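Local coordinates for phosphodiesterase (Trypanosoma brucei brucei, PDB 5H2Q), which is a phosphodiesterase with an all-helical fold that, in this model, holds zinc, magnesium and the ligand LLI, at residues A[97-100]-A[101-105]; A[204-207]-A[208-212]. All coordinates share one frame; numbering follows the deposited sequence.

Contact 1: residues A[97-100]-A[101-105]; sequences CQTI and YTFLY
The hydroxyl of T102 reaches back three residues and gives a short hydrogen bond to the carbonyl of T99, OG1 to O 2.6 Å. It arrives in the carbonyl plane, on a lone pair, with a C=O...OG1 angle of 135°. What puts it there is the first torsion of T102 (chi1 72°), which sets OG1 between the backbone N and the carbonyl carbon. A threonine hydroxyl inside a helix is commonly satisfied this way. The same oxygen takes the regular helical bond from F103 N at 3.0 Å, so two donors grip T99 O. The other turns are closed by Y101 N to C97 O, T102 N to Q98 O and L104 N to I100 O, the last 2.9 Å long.

Outward from the backbone, T99 and F103 lie side by side and point the same way, the methyl CG2 of T99 meeting the far end of the ring at CZ, 3.4 Å away. T99 O itself sits over one face of that ring, offset toward the rim. T99 OG1 turns to D95 O and K248 NZ instead. Q98 crosses T102 at a slant, Q98 NE2 3.5 Å from T102 CG2, and this NE2 is hydrogen-bonded to V26 O and D28 O. I100 and L104 make a looser apolar pair, CG2 to CD1 4.1 Å.

All this belongs to the largely buried last turns of helix 90-105 in the all-helical phosphodiesterase fold. I100, F103 and L104 pack on helix 227-242, C97 and I100 also meet helix 115-127, and Y101 leans on helix 43-58.

Contact 2: residues A[204-207]-A[208-212]; sequences MARH and SEFLE. With LLI ((4~{a}~{S},8~{a}~{R})-2-cycloheptyl-4-[4-methoxy-3-[2-(2-oxidanylideneimidazolidin-1-yl)ethoxy]phenyl]-4~{a},5,8,8~{a}-tetrahydrophthalazin-1-one), chain E.
R206 and E209 clasp each other across the first turn of helix 207-217, and the chain comes to them from M204. M204 lays CG 3.4 Å from O20 of LLI, and its chain, bent at chi2 and chi3, brings CE alongside C23 of the ligand. At A205 the carbonyl works through water: waters 1 and 2 both donate to A205 O; the first accepts from S208 N, and the second from E209 N at 2.9 Å. Water 2 is also hydrogen-bonded to S208 OG, 2.7 Å away, which brings that side chain into the bridge.

R206 occupies the N-cap position, and its carbonyl takes the first helical bond, from F210 N at 3.0 Å. Its side chain bends at chi3 (67°), and the guanidinium holds the carboxylate side-on in a salt bridge, NE to OE1 of E209 3.0 Å and NH2 to OE2 of E209 2.9 Å. Both bonds are nearly straight. The acceptors lie in the guanidinium plane, but the nitrogens come from above the carboxylate plane, the two planes being 40° apart. CE2 of F210 sits over the centre of one guanidinium face, 3.4 Å from R206 CZ, with the ring tilted rather than stacked. The guanidinium is thus gripped at its edge by the carboxylate, with F210 packed over one face.

H207 O accepts the next helical bond, from L211 N. Its ND1 is hydrogen-bonded to K239 NZ, on helix 227-242, and its side chain touches V301 of helix 290-312.

The arrangement is a helix N-terminus with a water-bridged first turn and an i to i+3 salt bridge; M204, just before the helix, is one of the residues of the LLI pocket.

From the N terminus, contact 1 comes first, within the last turns of helix 90-105; contact 2 follows about a hundred residues later, where the loop after helix 185-200 runs into helix 207-217. Each is local, closing helical turns rather than a long loop, and the two are in series, neither nesting nor crossing. Contact 1 and contact 2 do not touch: the centres of contacts 1 and 2 are about 21 Å apart, and the nearest atoms of contacts 1 and 2 about 12 Å. Helix 227-242 is what they share: contact 1 packs on it, and in contact 2 M204 and F210 touch it while H207 bonds K239. Contact 2 also leans on helix 290-312.

Contact 1: residues A[97-100]-A[101-105]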
loop_
_atom_site.group_PDB
_atom_site.type_symbol
_atom_site.label_atom_id
_atom_site.label_comp_id
_atom_site.label_asym_id
_atom_site.label_seq_id
_atom_site.Cartn_x
_atom_site.Cartn_y
_atom_site.Cartn_z
ATOM N N CYS A 97 0.107 -3.087 4.315
ATOM C CA CYS A 97 0.904 -4.232 4.761
ATOM C C CYS A 97 -0.032 -5.260 5.394
ATOM O O CYS A 97 -0.042 -6.415 4.977
ATOM C CB CYS A 97 1.973 -3.778 5.749
ATOM S SG CYS A 97 3.064 -5.109 6.308
ATOM N N GLN A 98 -0.842 -4.818 6.390
ATOM C CA GLN A 98 -1.797 -5.688 7.102
ATOM C C GLN A 98 -2.816 -6.309 6.131
ATOM O O GLN A 98 -3.124 -7.508 6.226
ATOM C CB GLN A 98 -2.482 -4.904 8.223
ATOM C CG GLN A 98 -3.238 -5.820 9.203
ATOM C CD GLN A 98 -4.649 -6.184 8.750
ATOM O OE1 GLN A 98 -5.288 -5.481 7.958
ATOM N NE2 GLN A 98 -5.159 -7.316 9.230
ATOM N N THR A 99 -3.345 -5.496 5.212
ATOM C CA THR A 99 -4.334 -5.967 4.235
ATOM C C THR A 99 -3.756 -7.028 3.326
ATOM O O THR A 99 -4.359 -8.090 3.166
ATOM C CB THR A 99 -4.914 -4.786 3.434
ATOM O OG1 THR A 99 -5.435 -3.850 4.364
ATOM C CG2 THR A 99 -6.035 -5.226 2.504
ATOM N N ILE A 100 -2.564 -6.782 2.763
ATOM C CA ILE A 100 -1.916 -7.759 1.889
ATOM C C ILE A 100 -1.691 -9.059 2.683
ATOM O O ILE A 100 -1.936 -10.143 2.164
ATOM C CB ILE A 100 -0.641 -7.207 1.239
ATOM C CG1 ILE A 100 -1.021 -6.122 0.173
ATOM C CG2 ILE A 100 0.169 -8.317 0.577
ATOM C CD1 ILE A 100 0.154 -5.382 -0.324
ATOM N N TYR A 101 -1.278 -8.944 3.952
ATOM C CA TYR A 101 -1.111 -10.130 4.787
ATOM C C TYR A 101 -2.429 -10.969 4.771
ATOM O O TYR A 101 -2.377 -12.191 4.587
ATOM C CB TYR A 101 -0.780 -9.733 6.229
ATOM C CG TYR A 101 -0.463 -10.946 7.074
ATOM C CD1 TYR A 101 -1.480 -11.692 7.668
ATOM C CD2 TYR A 101 0.851 -11.358 7.265
ATOM C CE1 TYR A 101 -1.193 -12.839 8.411
ATOM C CE2 TYR A 101 1.151 -12.507 7.995
ATOM C CZ TYR A 101 0.128 -13.234 8.580
ATOM O OH TYR A 101 0.434 -14.331 9.355
ATOM N N THR A 102 -3.590 -10.306 4.904
ATOM C CA THR A 102 -4.863 -11.039 4.855
ATOM C C THR A 102 -5.105 -11.667 3.510
ATOM O O THR A 102 -5.680 -12.762 3.472
ATOM C CB THR A 102 -6.070 -10.213 5.298
ATOM O OG1 THR A 102 -6.367 -9.242 4.300
ATOM C CG2 THR A 102 -5.891 -9.554 6.688
ATOM N N PHE A 103 -4.731 -10.981 2.407
ATOM C CA PHE A 103 -4.926 -11.571 1.067
ATOM C C PHE A 103 -4.090 -12.808 0.935
ATOM O O PHE A 103 -4.562 -13.806 0.432
ATOM C CB PHE A 103 -4.581 -10.588 -0.049
ATOM C CG PHE A 103 -5.425 -9.336 -0.112
ATOM C CD1 PHE A 103 -6.678 -9.282 0.506
ATOM C CD2 PHE A 103 -4.977 -8.212 -0.799
ATOM C CE1 PHE A 103 -7.474 -8.125 0.422
ATOM C CE2 PHE A 103 -5.774 -7.062 -0.881
ATOM C CZ PHE A 103 -7.003 -7.022 -0.258
ATOM N N LEU A 104 -2.840 -12.761 1.432
ATOM C CA LEU A 104 -1.967 -13.923 1.360
ATOM C C LEU A 104 -2.425 -15.076 2.222
ATOM O O LEU A 104 -2.471 -16.195 1.713
ATOM C CB LEU A 104 -0.518 -13.528 1.773
ATOM C CG LEU A 104 0.223 -12.577 0.838
ATOM C CD1 LEU A 104 1.539 -12.084 1.473
ATOM C CD2 LEU A 104 0.495 -13.242 -0.509
ATOM N N TYR A 105 -2.749 -14.831 3.508
ATOM C CA TYR A 105 -2.959 -15.928 4.480
ATOM C C TYR A 105 -4.396 -16.197 4.928
ATOM O O TYR A 105 -4.630 -17.179 5.649
ATOM C CB TYR A 105 -2.040 -15.715 5.685
ATOM C CG TYR A 105 -0.583 -15.694 5.251
ATOM C CD1 TYR A 105 0.037 -16.841 4.748
ATOM C CD2 TYR A 105 0.135 -14.505 5.217
ATOM C CE1 TYR A 105 1.351 -16.811 4.279
ATOM C CE2 TYR A 105 1.453 -14.462 4.755
ATOM C CZ TYR A 105 2.060 -15.621 4.296
ATOM O OH TYR A 105 3.359 -15.585 3.858
#

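Contact 2: residues A[204-207]-A[208-212]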
loop_
_atom_site.group_PDB
_atom_site.type_symbol
_atom_site.label_atom_id
_atom_site.label_comp_id
_atom_site.label_asym_id
_atom_site.label_seq_id
_atom_site.Cartn_x
_atom_site.Cartn_y
_atom_site.Cartn_z
ATOM N N MET A 204 -1.470 4.552 -10.644
ATOM C CA MET A 204 -2.845 4.308 -11.140
ATOM C C MET A 204 -3.066 4.698 -12.618
ATOM O O MET A 204 -4.033 4.219 -13.225
ATOM C CB MET A 204 -3.908 4.938 -10.257
ATOM C CG MET A 204 -4.102 4.249 -8.934
ATOM S SD MET A 204 -4.618 2.516 -9.106
ATOM C CE MET A 204 -6.301 2.680 -9.646
ATOM N N ALA A 205 -2.153 5.504 -13.204
ATOM C CA ALA A 205 -2.212 5.831 -14.628
ATOM C C ALA A 205 -1.984 4.522 -15.414
ATOM O O ALA A 205 -2.439 4.405 -16.551
ATOM C CB ALA A 205 -1.156 6.861 -14.989
ATOM N N ARG A 206 -1.331 3.502 -14.775
ATOM C CA ARG A 206 -1.059 2.194 -15.384
ATOM C C ARG A 206 -2.012 1.104 -14.874
ATOM O O ARG A 206 -1.740 -0.083 -15.086
ATOM C CB ARG A 206 0.413 1.789 -15.162
ATOM C CG ARG A 206 1.451 2.811 -15.665
ATOM C CD ARG A 206 2.888 2.375 -15.434
ATOM N NE ARG A 206 3.238 1.210 -16.249
ATOM C CZ ARG A 206 4.327 0.471 -16.087
ATOM N NH1 ARG A 206 5.210 0.773 -15.143
ATOM N NH2 ARG A 206 4.537 -0.590 -16.856
ATOM N N HIS A 207 -3.094 1.480 -14.167
ATOM C CA HIS A 207 -4.028 0.515 -13.588
ATOM C C HIS A 207 -4.512 -0.555 -14.572
ATOM O O HIS A 207 -4.368 -1.754 -14.307
ATOM C CB HIS A 207 -5.206 1.223 -12.930
ATOM C CG HIS A 207 -6.290 0.309 -12.471
ATOM N ND1 HIS A 207 -6.174 -0.419 -11.281
ATOM C CD2 HIS A 207 -7.475 0.005 -13.056
ATOM C CE1 HIS A 207 -7.309 -1.095 -11.171
ATOM N NE2 HIS A 207 -8.113 -0.883 -12.227
ATOM N N SER A 208 -5.151 -0.119 -15.678
ATOM C CA SER A 208 -5.683 -1.061 -16.680
ATOM C C SER A 208 -4.583 -1.874 -17.372
ATOM O O SER A 208 -4.812 -3.033 -17.741
ATOM C CB SER A 208 -6.533 -0.313 -17.706
ATOM O OG SER A 208 -5.731 0.598 -18.442
ATOM N N GLU A 209 -3.395 -1.278 -17.538
ATOM C CA GLU A 209 -2.236 -1.933 -18.134
ATOM C C GLU A 209 -1.856 -3.168 -17.274
ATOM O O GLU A 209 -1.904 -4.293 -17.776
ATOM C CB GLU A 209 -1.077 -0.953 -18.249
ATOM C CG GLU A 209 0.151 -1.524 -18.912
ATOM C CD GLU A 209 1.409 -0.717 -18.688
ATOM O OE1 GLU A 209 1.313 0.515 -18.477
ATOM O OE2 GLU A 209 2.502 -1.317 -18.783
ATOM N N PHE A 210 -1.548 -2.959 -15.969
ATOM C CA PHE A 210 -1.228 -4.095 -15.092
ATOM C C PHE A 210 -2.344 -5.102 -14.949
ATOM O O PHE A 210 -2.056 -6.303 -14.975
ATOM C CB PHE A 210 -0.767 -3.618 -13.719
ATOM C CG PHE A 210 0.645 -3.131 -13.799
ATOM C CD1 PHE A 210 1.714 -4.020 -13.695
ATOM C CD2 PHE A 210 0.922 -1.778 -13.969
ATOM C CE1 PHE A 210 3.035 -3.564 -13.771
ATOM C CE2 PHE A 210 2.240 -1.323 -14.030
ATOM C CZ PHE A 210 3.289 -2.218 -13.940
ATOM N N LEU A 211 -3.607 -4.630 -14.773
ATOM C CA LEU A 211 -4.777 -5.494 -14.628
ATOM C C LEU A 211 -4.978 -6.392 -15.857
ATOM O O LEU A 211 -5.100 -7.600 -15.699
ATOM C CB LEU A 211 -6.079 -4.719 -14.295
ATOM C CG LEU A 211 -7.391 -5.568 -14.244
ATOM C CD1 LEU A 211 -7.306 -6.677 -13.182
ATOM C CD2 LEU A 211 -8.615 -4.711 -14.014
ATOM N N GLU A 212 -5.009 -5.810 -17.058
ATOM C CA GLU A 212 -5.237 -6.616 -18.259
ATOM C C GLU A 212 -4.031 -7.521 -18.591
ATOM O O GLU A 212 -4.254 -8.650 -19.042
ATOM C CB GLU A 212 -5.708 -5.759 -19.451
ATOM C CG GLU A 212 -7.074 -5.101 -19.223
ATOM C CD GLU A 212 -8.292 -5.947 -18.883
ATOM O OE1 GLU A 212 -9.179 -5.435 -18.161
ATOM O OE2 GLU A 212 -8.377 -7.109 -19.342
HETATM C C2 LLI E . -10.301 6.800 -3.355
HETATM C C3 LLI E . -10.097 6.177 -2.105
HETATM O O1 LLI E . -11.528 7.389 -3.543
HETATM C C12 LLI E . -5.492 5.960 -4.600
HETATM C C14 LLI E . -4.502 6.937 -5.283
HETATM C C15 LLI E . -4.828 7.197 -6.751
HETATM C C16 LLI E . -5.365 4.548 -5.195
HETATM C C17 LLI E . -3.930 4.124 -5.391
HETATM C C18 LLI E . -3.057 6.443 -5.109
HETATM C C19 LLI E . -2.914 4.985 -5.466
HETATM C C21 LLI E . -6.745 7.457 -8.343
HETATM C C22 LLI E . -7.611 8.776 -8.312
HETATM C C23 LLI E . -7.532 6.207 -8.847
HETATM C C24 LLI E . -8.229 9.258 -9.626
HETATM C C25 LLI E . -8.188 6.246 -10.226
HETATM C C26 LLI E . -9.502 7.032 -10.304
HETATM C C27 LLI E . -9.510 8.551 -10.065
HETATM C C28 LLI E . -11.785 8.017 -4.809
HETATM C C29 LLI E . -13.137 8.662 -4.709
HETATM C C4 LLI E . -9.251 6.892 -4.258
HETATM C C5 LLI E . -8.839 5.679 -1.781
HETATM C C6 LLI E . -7.992 6.388 -3.932
HETATM C C7 LLI E . -7.799 5.790 -2.689
HETATM O O8 LLI E . -11.199 6.099 -1.296
HETATM C C9 LLI E . -11.004 5.694 0.063
HETATM C C10 LLI E . -6.879 6.502 -4.904
HETATM N N11 LLI E . -7.179 7.108 -6.039
HETATM N N13 LLI E . -6.199 7.245 -6.988
HETATM O O20 LLI E . -3.974 7.331 -7.613
HETATM N N30 LLI E . -13.111 9.949 -3.995
HETATM C C31 LLI E . -12.072 10.957 -4.222
HETATM C C32 LLI E . -13.772 10.184 -2.820
HETATM C C33 LLI E . -12.451 12.056 -3.237
HETATM N N34 LLI E . -13.401 11.389 -2.361
HETATM O O35 LLI E . -14.595 9.434 -2.313
HETATM O O HOH W 1 -5.281 2.771 -16.269
HETATM O O HOH W 2 -3.240 1.592 -18.027
#